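Local coordinates for phenol hydroxylase component phN (Pseudomonas stutzeri, PDB 3U52), which probably serves as the diiron-carrying hydroxylase component of a phenol hydroxylase, a bacterial multicomponent monooxygenase that uses dioxygen to hydroxylate the aromatic ring, at residues A[258-263]-A[314-319]; A[266-270]-A[318-324]; A[295-300]-A[324-328]. All blocks are in the same frame, centred on the assembly; numbering follows the deposited sequence.

Contact 1 of 3, residues A[258-263]-A[314-319]; sequences VQRWID and GIRPPK
A bidentate carboxylate-guanidinium salt bridge between Asp263 and Arg316 holds the loop that follows a Schellman motif, with Gly314 as its C' residue, against helix 254-283. It illustrates how an extended connection without regular structure can be fixed to a helix flank largely through one acidic side chain, with apolar packing beside it. Arg316 meets the carboxylate end-on: NH2 bonds to Asp263 OD1 at 2.6 Å and NH1 to Asp263 OD2 at 2.9 Å, both on the syn side, with the two planes only 11° apart. Arg316 NH1 also reaches Pro317 O at 2.9 Å. The backbone Lys319 N comes to Asp263 OD2 from above the carboxylate plane, 2.9 Å away, so this oxygen serves two donors. With an alanine in place of Asp263, the Arg316 guanidinium would probably lose its counter-charge and Lys319 N its acceptor. Arg316 starts with CG between its backbone N and carbonyl carbon (chi1 54°) and then runs extended to NE, crossing the side chain of Gln259, whose amide lies over the rim of one face of the guanidinium, the planes 29° apart. Deeper in, Ile262 CD1 meets Ile315 CG2 tip to tip at 4.0 Å, and Ile262 CG2 packs on Pro318 CG at 3.8 Å. Beyond the carboxylate, a water donates to both Asp263 O, at 2.6 Å, and Lys319 O.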
loop_
_atom_site.group_PDB
_atom_site.type_symbol
_atom_site.label_atom_id
_atom_site.label_comp_id
_atom_site.label_asym_id
_atom_site.label_seq_id
_atom_site.Cartn_x
_atom_site.Cartn_y
_atom_site.Cartn_z
ATOM N N VAL A 258 7.384 24.785 -37.146
ATOM C CA VAL A 258 6.669 24.470 -35.914
ATOM C C VAL A 258 5.209 24.776 -36.096
ATOM O O VAL A 258 4.369 24.048 -35.607
ATOM C CB VAL A 258 7.218 25.255 -34.675
ATOM C CG1 VAL A 258 6.308 25.087 -33.483
ATOM C CG2 VAL A 258 8.617 24.759 -34.295
ATOM N N GLN A 259 4.886 25.856 -36.808
ATOM C CA GLN A 259 3.464 26.183 -37.043
ATOM C C GLN A 259 2.731 25.055 -37.779
ATOM O O GLN A 259 1.588 24.672 -37.423
ATOM C CB GLN A 259 3.295 27.511 -37.841
ATOM C CG GLN A 259 1.790 27.846 -37.994
ATOM C CD GLN A 259 1.180 28.256 -36.668
ATOM O OE1 GLN A 259 0.272 27.597 -36.120
ATOM N NE2 GLN A 259 1.664 29.335 -36.143
ATOM N N ARG A 260 3.361 24.542 -38.824
ATOM C CA ARG A 260 2.781 23.433 -39.564
ATOM C C ARG A 260 2.613 22.184 -38.686
ATOM O O ARG A 260 1.614 21.469 -38.828
ATOM C CB ARG A 260 3.646 23.051 -40.774
ATOM C CG ARG A 260 3.509 24.001 -41.975
ATOM C CD ARG A 260 4.503 23.585 -43.108
ATOM N NE ARG A 260 5.202 24.797 -43.561
ATOM C CZ ARG A 260 6.514 24.957 -43.656
ATOM N NH1 ARG A 260 7.358 23.963 -43.405
ATOM N NH2 ARG A 260 6.969 26.130 -44.053
ATOM N N TRP A 261 3.609 21.878 -37.852
ATOM C CA TRP A 261 3.468 20.731 -36.913
ATOM C C TRP A 261 2.357 20.945 -35.912
ATOM O O TRP A 261 1.680 20.004 -35.565
ATOM C CB TRP A 261 4.754 20.405 -36.141
ATOM C CG TRP A 261 5.855 19.897 -37.031
ATOM C CD1 TRP A 261 5.715 19.257 -38.229
ATOM C CD2 TRP A 261 7.249 19.938 -36.749
ATOM N NE1 TRP A 261 6.955 18.931 -38.736
ATOM C CE2 TRP A 261 7.914 19.328 -37.842
ATOM C CE3 TRP A 261 8.004 20.429 -35.669
ATOM C CZ2 TRP A 261 9.323 19.176 -37.892
ATOM C CZ3 TRP A 261 9.407 20.295 -35.728
ATOM C CH2 TRP A 261 10.035 19.687 -36.838
ATOM N N ILE A 262 2.199 22.169 -35.413
ATOM C CA ILE A 262 1.099 22.460 -34.475
ATOM C C ILE A 262 -0.239 22.209 -35.226
ATOM O O ILE A 262 -1.134 21.555 -34.712
ATOM C CB ILE A 262 1.211 23.895 -33.918
ATOM C CG1 ILE A 262 2.343 24.013 -32.863
ATOM C CG2 ILE A 262 -0.102 24.400 -33.363
ATOM C CD1 ILE A 262 2.641 25.454 -32.430
ATOM N N ASP A 263 -0.378 22.732 -36.432
ATOM C CA ASP A 263 -1.613 22.515 -37.202
ATOM C C ASP A 263 -1.891 21.022 -37.438
ATOM O O ASP A 263 -3.029 20.567 -37.230
ATOM C CB ASP A 263 -1.506 23.210 -38.552
ATOM C CG ASP A 263 -1.525 24.745 -38.462
ATOM O OD1 ASP A 263 -1.111 25.377 -39.475
ATOM O OD2 ASP A 263 -1.920 25.352 -37.433
ATOM N N GLY A 314 5.428 34.707 -32.969
ATOM C CA GLY A 314 4.864 34.672 -34.319
ATOM C C GLY A 314 3.977 33.446 -34.575
ATOM O O GLY A 314 3.657 33.146 -35.728
ATOM N N ILE A 315 3.562 32.749 -33.517
ATOM C CA ILE A 315 2.742 31.517 -33.670
ATOM C C ILE A 315 1.239 31.876 -33.621
ATOM O O ILE A 315 0.837 32.713 -32.831
ATOM C CB ILE A 315 3.111 30.456 -32.563
ATOM C CG1 ILE A 315 4.499 29.853 -32.805
ATOM C CG2 ILE A 315 2.007 29.379 -32.351
ATOM C CD1 ILE A 315 4.651 29.017 -34.073
ATOM N N ARG A 316 0.417 31.317 -34.494
ATOM C CA ARG A 316 -1.050 31.544 -34.394
ATOM C C ARG A 316 -1.721 30.250 -33.890
ATOM O O ARG A 316 -1.092 29.192 -33.894
ATOM C CB ARG A 316 -1.648 31.970 -35.739
ATOM C CG ARG A 316 -1.298 30.994 -36.856
ATOM C CD ARG A 316 -2.231 30.965 -38.048
ATOM N NE ARG A 316 -1.718 30.035 -39.057
ATOM C CZ ARG A 316 -1.869 28.708 -39.000
ATOM N NH1 ARG A 316 -2.543 28.153 -37.995
ATOM N NH2 ARG A 316 -1.355 27.932 -39.940
ATOM N N PRO A 317 -2.993 30.341 -33.431
ATOM C CA PRO A 317 -3.663 29.107 -32.965
ATOM C C PRO A 317 -3.788 28.089 -34.106
ATOM O O PRO A 317 -3.748 28.467 -35.329
ATOM C CB PRO A 317 -5.042 29.597 -32.464
ATOM C CG PRO A 317 -4.960 31.105 -32.412
ATOM C CD PRO A 317 -3.850 31.557 -33.308
ATOM N N PRO A 318 -3.952 26.788 -33.764
ATOM C CA PRO A 318 -4.023 25.783 -34.848
ATOM C C PRO A 318 -5.141 26.007 -35.880
ATOM O O PRO A 318 -6.259 26.440 -35.550
ATOM C CB PRO A 318 -4.249 24.438 -34.100
ATOM C CG PRO A 318 -3.880 24.724 -32.704
ATOM C CD PRO A 318 -4.087 26.170 -32.422
ATOM N N LYS A 319 -4.811 25.715 -37.127
ATOM C CA LYS A 319 -5.770 25.749 -38.244
ATOM C C LYS A 319 -6.947 24.796 -37.961
ATOM O O LYS A 319 -6.753 23.691 -37.434
ATOM C CB LYS A 319 -4.979 25.333 -39.497
ATOM C CG LYS A 319 -5.646 25.500 -40.810
ATOM C CD LYS A 319 -4.618 25.355 -41.920
ATOM C CE LYS A 319 -4.029 23.968 -41.918
ATOM N NZ LYS A 319 -3.262 23.688 -43.159
HETATM O O HOH W 1 -5.126 21.573 -38.421
#

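Contact 2 of 3, residues A[266-270]-A[318-324]; sequences FWRGF and PKYQDVA
Tyr320 O, which lies at the edge of the Phe266 ring and near Trp267 CZ3, accepts the first backbone bonds of helix 321-327: one from Ala324 N at 3.3 Å and a weak one from Val323 N. Tyr320 occupies the N-cap position, reached through a type II beta turn from Pro318 to Gln321. Across the interface itself the contact is apolar, three aromatic side chains of helix 254-283 receiving this turn and the helix start. The Phe266 ring has Pro318 CB 3.4 Å from its CG, while its CE1 comes 3.6 Å from Gln321 CA. Trp267 lays CZ3 3.7 Å from Tyr320 CB and turns the edge of its six-membered ring to Val323 CG1. At Phe270, Ala324 CB stands over the ring centre in a CH-pi contact, 3.6 Å from the centroid and 7° off the normal. All three aromatic side chains have CG anti to the backbone N (Phe270 chi1 169°), which sends the rings out toward the turn. Trp267 packs on the zinc ligand Cys436 of helix 434-442, joining the helical core to the zinc site, and Asp438 there takes the Tyr320 hydroxyl; helix 291-310 touches Phe266 through Trp295 and Tyr299, and Pro318 through Tyr299 and Phe307.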
loop_
_atom_site.group_PDB
_atom_site.type_symbol
_atom_site.label_atom_id
_atom_site.label_comp_id
_atom_site.label_asym_id
_atom_site.label_seq_id
_atom_site.Cartn_x
_atom_site.Cartn_y
_atom_site.Cartn_z
ATOM N N PHE A 266 -2.286 19.173 -33.730
ATOM C CA PHE A 266 -3.593 19.574 -33.194
ATOM C C PHE A 266 -4.662 18.713 -33.821
ATOM O O PHE A 266 -5.517 18.155 -33.092
ATOM C CB PHE A 266 -3.966 21.053 -33.462
ATOM C CG PHE A 266 -5.394 21.356 -33.098
ATOM C CD1 PHE A 266 -6.365 21.521 -34.093
ATOM C CD2 PHE A 266 -5.775 21.382 -31.736
ATOM C CE1 PHE A 266 -7.698 21.740 -33.756
ATOM C CE2 PHE A 266 -7.134 21.647 -31.391
ATOM C CZ PHE A 266 -8.083 21.779 -32.412
ATOM N N TRP A 267 -4.648 18.620 -35.150
ATOM C CA TRP A 267 -5.759 18.006 -35.863
ATOM C C TRP A 267 -5.766 16.472 -35.690
ATOM O O TRP A 267 -6.787 15.885 -35.378
ATOM C CB TRP A 267 -5.856 18.459 -37.330
ATOM C CG TRP A 267 -7.137 17.907 -37.913
ATOM C CD1 TRP A 267 -7.275 16.803 -38.691
ATOM C CD2 TRP A 267 -8.455 18.451 -37.752
ATOM N NE1 TRP A 267 -8.592 16.610 -38.993
ATOM C CE2 TRP A 267 -9.342 17.600 -38.420
ATOM C CE3 TRP A 267 -8.969 19.564 -37.074
ATOM C CZ2 TRP A 267 -10.746 17.828 -38.460
ATOM C CZ3 TRP A 267 -10.359 19.801 -37.116
ATOM C CH2 TRP A 267 -11.222 18.944 -37.802
ATOM N N ARG A 268 -4.599 15.835 -35.802
ATOM C CA ARG A 268 -4.486 14.411 -35.457
ATOM C C ARG A 268 -4.853 14.081 -33.984
ATOM O O ARG A 268 -5.494 13.063 -33.714
ATOM C CB ARG A 268 -3.067 13.883 -35.783
ATOM C CG ARG A 268 -2.822 13.749 -37.311
ATOM C CD ARG A 268 -1.981 12.447 -37.647
ATOM N NE ARG A 268 -2.782 11.247 -37.406
ATOM C CZ ARG A 268 -2.552 10.063 -37.956
ATOM N NH1 ARG A 268 -1.525 9.899 -38.762
ATOM N NH2 ARG A 268 -3.334 9.028 -37.676
ATOM N N GLY A 269 -4.437 14.942 -33.055
ATOM C CA GLY A 269 -4.747 14.769 -31.651
ATOM C C GLY A 269 -6.247 14.929 -31.428
ATOM O O GLY A 269 -6.860 14.141 -30.698
ATOM N N PHE A 270 -6.859 15.903 -32.095
ATOM C CA PHE A 270 -8.323 16.073 -31.992
ATOM C C PHE A 270 -9.096 14.794 -32.480
ATOM O O PHE A 270 -10.071 14.329 -31.846
ATOM C CB PHE A 270 -8.740 17.330 -32.814
ATOM C CG PHE A 270 -10.216 17.462 -32.998
ATOM C CD1 PHE A 270 -11.067 17.502 -31.907
ATOM C CD2 PHE A 270 -10.754 17.562 -34.274
ATOM C CE1 PHE A 270 -12.473 17.660 -32.101
ATOM C CE2 PHE A 270 -12.131 17.715 -34.465
ATOM C CZ PHE A 270 -12.974 17.759 -33.371
ATOM N N PRO A 318 -3.952 26.788 -33.764
ATOM C CA PRO A 318 -4.023 25.783 -34.848
ATOM C C PRO A 318 -5.141 26.007 -35.880
ATOM O O PRO A 318 -6.259 26.440 -35.550
ATOM C CB PRO A 318 -4.249 24.438 -34.100
ATOM C CG PRO A 318 -3.880 24.724 -32.704
ATOM C CD PRO A 318 -4.087 26.170 -32.422
ATOM N N LYS A 319 -4.811 25.715 -37.127
ATOM C CA LYS A 319 -5.770 25.749 -38.244
ATOM C C LYS A 319 -6.947 24.796 -37.961
ATOM O O LYS A 319 -6.753 23.691 -37.434
ATOM C CB LYS A 319 -4.979 25.333 -39.497
ATOM C CG LYS A 319 -5.646 25.500 -40.810
ATOM C CD LYS A 319 -4.618 25.355 -41.920
ATOM C CE LYS A 319 -4.029 23.968 -41.918
ATOM N NZ LYS A 319 -3.262 23.688 -43.159
ATOM N N TYR A 320 -8.170 25.225 -38.297
ATOM C CA TYR A 320 -9.405 24.468 -38.011
ATOM C C TYR A 320 -9.745 24.295 -36.520
ATOM O O TYR A 320 -10.613 23.501 -36.224
ATOM C CB TYR A 320 -9.498 23.075 -38.721
ATOM C CG TYR A 320 -9.156 23.148 -40.190
ATOM C CD1 TYR A 320 -8.011 22.537 -40.691
ATOM C CD2 TYR A 320 -9.946 23.884 -41.065
ATOM C CE1 TYR A 320 -7.665 22.677 -42.030
ATOM C CE2 TYR A 320 -9.621 23.999 -42.397
ATOM C CZ TYR A 320 -8.492 23.412 -42.872
ATOM O OH TYR A 320 -8.205 23.548 -44.221
ATOM N N GLN A 321 -9.128 25.032 -35.596
ATOM C CA GLN A 321 -9.544 24.845 -34.203
ATOM C C GLN A 321 -11.025 25.224 -34.067
ATOM O O GLN A 321 -11.710 24.615 -33.275
ATOM C CB GLN A 321 -8.660 25.596 -33.185
ATOM C CG GLN A 321 -8.904 27.078 -33.146
ATOM C CD GLN A 321 -8.305 27.773 -31.945
ATOM O OE1 GLN A 321 -7.641 27.170 -31.095
ATOM N NE2 GLN A 321 -8.528 29.072 -31.877
ATOM N N ASP A 322 -11.521 26.183 -34.878
ATOM C CA ASP A 322 -12.973 26.520 -34.909
ATOM C C ASP A 322 -13.913 25.376 -35.265
ATOM O O ASP A 322 -15.030 25.291 -34.753
ATOM C CB ASP A 322 -13.296 27.700 -35.849
ATOM C CG ASP A 322 -12.738 27.520 -37.319
ATOM O OD1 ASP A 322 -11.462 27.389 -37.566
ATOM O OD2 ASP A 322 -13.596 27.593 -38.254
ATOM N N VAL A 323 -13.467 24.536 -36.193
ATOM C CA VAL A 323 -14.227 23.372 -36.611
ATOM C C VAL A 323 -14.308 22.420 -35.406
ATOM O O VAL A 323 -15.354 21.831 -35.160
ATOM C CB VAL A 323 -13.568 22.692 -37.851
ATOM C CG1 VAL A 323 -14.272 21.438 -38.192
ATOM C CG2 VAL A 323 -13.553 23.626 -39.080
ATOM N N ALA A 324 -13.202 22.266 -34.663
ATOM C CA ALA A 324 -13.137 21.350 -33.514
ATOM C C ALA A 324 -14.003 21.902 -32.358
ATOM O O ALA A 324 -14.719 21.138 -31.659
ATOM C CB ALA A 324 -11.683 21.172 -33.079
#

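Contact 3 of 3, residues A[295-300]-A[324-328]; sequences WEVYYE and ANDAK
Lys328 NZ and Glu300 OE1 form a salt bridge of 2.7 Å, the ammonium group meeting the syn lone pair of Glu300 OE1. The same NZ also donates to Asn325 O at 3.1 Å, well above that carbonyl's plane, so the ammonium group ties a side chain of helix 291-310 to the backbone of Asn325 on helix 321-327. Lys328 bends at its last torsion (chi4 -96°), after an extended run past Trp295 CD1, to bring the nitrogen to both acceptors. Beside this lies a second short bond: Trp295 NE1 points almost straight, at 173°, to Asn325 OD1 2.7 Å away in the indole plane. The Asn325 amide in turn stacks on the Glu300 carboxylate, their planes 24° apart. A wider pi-type turn spans 295-300, and Trp295 O there accepts from both Tyr299 N and Glu300 N. The indole is sandwiched, with Tyr299 CB over the centre of one face and Ala324 O over the rim of the other; next to the N-H, CZ2 packs on Ala324 CB at 3.8 Å. Helix 254-283 lies against this indole through Phe266 and Phe270, and helix 187-216 adds Leu205, so that Trp295 sits where the contacting pair of helices meets two more.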
loop_
_atom_site.group_PDB
_atom_site.type_symbol
_atom_site.label_atom_id
_atom_site.label_comp_id
_atom_site.label_asym_id
_atom_site.label_seq_id
_atom_site.Cartn_x
_atom_site.Cartn_y
_atom_site.Cartn_z
ATOM N N TRP A 295 -13.884 19.924 -23.348
ATOM C CA TRP A 295 -13.252 20.662 -24.447
ATOM C C TRP A 295 -13.146 22.167 -24.164
ATOM O O TRP A 295 -12.100 22.810 -24.407
ATOM C CB TRP A 295 -14.004 20.477 -25.786
ATOM C CG TRP A 295 -13.237 21.051 -26.922
ATOM C CD1 TRP A 295 -13.488 22.258 -27.576
ATOM C CD2 TRP A 295 -12.084 20.483 -27.578
ATOM N NE1 TRP A 295 -12.542 22.454 -28.584
ATOM C CE2 TRP A 295 -11.677 21.398 -28.599
ATOM C CE3 TRP A 295 -11.332 19.294 -27.396
ATOM C CZ2 TRP A 295 -10.568 21.144 -29.442
ATOM C CZ3 TRP A 295 -10.199 19.067 -28.230
ATOM C CH2 TRP A 295 -9.843 19.988 -29.232
ATOM N N GLU A 296 -14.256 22.728 -23.701
ATOM C CA GLU A 296 -14.345 24.134 -23.400
ATOM C C GLU A 296 -13.351 24.598 -22.317
ATOM O O GLU A 296 -12.725 25.668 -22.428
ATOM C CB GLU A 296 -15.773 24.394 -22.968
ATOM C CG GLU A 296 -16.166 25.842 -23.031
ATOM C CD GLU A 296 -17.686 26.025 -22.908
ATOM O OE1 GLU A 296 -18.081 26.990 -22.210
ATOM O OE2 GLU A 296 -18.464 25.198 -23.472
ATOM N N VAL A 297 -13.190 23.807 -21.269
ATOM C CA VAL A 297 -12.263 24.164 -20.210
ATOM C C VAL A 297 -10.824 23.859 -20.588
ATOM O O VAL A 297 -9.949 24.711 -20.480
ATOM C CB VAL A 297 -12.661 23.437 -18.896
ATOM C CG1 VAL A 297 -11.613 23.690 -17.767
ATOM C CG2 VAL A 297 -14.066 23.900 -18.498
ATOM N N TYR A 298 -10.563 22.644 -21.044
ATOM C CA TYR A 298 -9.191 22.225 -21.214
ATOM C C TYR A 298 -8.572 22.725 -22.501
ATOM O O TYR A 298 -7.382 22.977 -22.541
ATOM C CB TYR A 298 -9.042 20.707 -21.055
ATOM C CG TYR A 298 -9.426 20.305 -19.666
ATOM C CD1 TYR A 298 -10.563 19.555 -19.431
ATOM C CD2 TYR A 298 -8.666 20.723 -18.574
ATOM C CE1 TYR A 298 -10.925 19.208 -18.135
ATOM C CE2 TYR A 298 -9.016 20.393 -17.284
ATOM C CZ TYR A 298 -10.144 19.638 -17.066
ATOM O OH TYR A 298 -10.499 19.300 -15.768
ATOM N N TYR A 299 -9.359 22.867 -23.552
ATOM C CA TYR A 299 -8.783 23.383 -24.761
ATOM C C TYR A 299 -9.172 24.821 -24.956
ATOM O O TYR A 299 -8.286 25.659 -25.139
ATOM C CB TYR A 299 -9.127 22.560 -26.038
ATOM C CG TYR A 299 -8.453 23.205 -27.232
ATOM C CD1 TYR A 299 -9.159 24.077 -28.079
ATOM C CD2 TYR A 299 -7.073 23.029 -27.452
ATOM C CE1 TYR A 299 -8.517 24.745 -29.114
ATOM C CE2 TYR A 299 -6.435 23.691 -28.479
ATOM C CZ TYR A 299 -7.144 24.551 -29.292
ATOM O OH TYR A 299 -6.464 25.158 -30.350
ATOM N N GLU A 300 -10.454 25.154 -24.975
ATOM C CA GLU A 300 -10.787 26.541 -25.368
ATOM C C GLU A 300 -10.209 27.586 -24.366
ATOM O O GLU A 300 -9.599 28.568 -24.775
ATOM C CB GLU A 300 -12.289 26.732 -25.592
ATOM C CG GLU A 300 -12.777 26.021 -26.854
ATOM C CD GLU A 300 -14.265 26.189 -27.090
ATOM O OE1 GLU A 300 -14.938 25.190 -27.414
ATOM O OE2 GLU A 300 -14.757 27.318 -26.930
ATOM N N ALA A 324 -13.202 22.266 -34.663
ATOM C CA ALA A 324 -13.137 21.350 -33.514
ATOM C C ALA A 324 -14.003 21.902 -32.358
ATOM O O ALA A 324 -14.719 21.138 -31.659
ATOM C CB ALA A 324 -11.683 21.172 -33.079
ATOM N N ASN A 325 -13.936 23.218 -32.135
ATOM C CA ASN A 325 -14.794 23.874 -31.078
ATOM C C ASN A 325 -16.266 23.624 -31.340
ATOM O O ASN A 325 -16.974 23.180 -30.465
ATOM C CB ASN A 325 -14.517 25.380 -30.946
ATOM C CG ASN A 325 -13.101 25.652 -30.526
ATOM O OD1 ASN A 325 -12.375 24.727 -30.108
ATOM N ND2 ASN A 325 -12.672 26.912 -30.635
ATOM N N ASP A 326 -16.692 23.831 -32.584
ATOM C CA ASP A 326 -18.039 23.504 -33.019
ATOM C C ASP A 326 -18.426 21.992 -32.977
ATOM O O ASP A 326 -19.560 21.673 -32.672
ATOM C CB ASP A 326 -18.263 24.030 -34.439
ATOM C CG ASP A 326 -19.708 23.866 -34.876
ATOM O OD1 ASP A 326 -20.543 24.699 -34.444
ATOM O OD2 ASP A 326 -20.020 22.895 -35.635
ATOM N N ALA A 327 -17.483 21.068 -33.241
ATOM C CA ALA A 327 -17.797 19.623 -33.233
ATOM C C ALA A 327 -18.077 19.084 -31.830
ATOM O O ALA A 327 -18.612 17.989 -31.680
ATOM C CB ALA A 327 -16.666 18.777 -33.896
ATOM N N LYS A 328 -17.707 19.833 -30.805
ATOM C CA LYS A 328 -17.884 19.365 -29.438
ATOM C C LYS A 328 -19.358 19.072 -29.133
ATOM O O LYS A 328 -19.657 18.238 -28.251
ATOM C CB LYS A 328 -17.262 20.350 -28.406
ATOM C CG LYS A 328 -18.119 21.617 -28.134
ATOM C CD LYS A 328 -17.385 22.538 -27.190
ATOM C CE LYS A 328 -18.143 23.871 -27.012
ATOM N NZ LYS A 328 -17.611 24.892 -27.921
#

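In the fold
The three contacts follow one connection, from the loop after helix 291-310 through helix 321-327 to Lys328, as it settles on helix 254-283 and then on helix 291-310. Contacts 1 and 2 share Pro318 and Lys319, contacts 2 and 3 share Ala324, and in each pair the centres lie about 10 Å apart; those of contacts 1 and 3 are about 17 Å apart. Tyr299 joins all three: its OH lies 3.3 Å from Pro318 CD and is probably hydrogen-bonded to Gln321 OE1, while its CZ is 3.6 Å from Phe266 CE2. Bound xenon lies about 4 Å from the side chains of Ile262 and Phe266; Gly269 lines a xenon pocket with Leu273 and Phe198, the neighbour in sequence of the iron ligand Glu199.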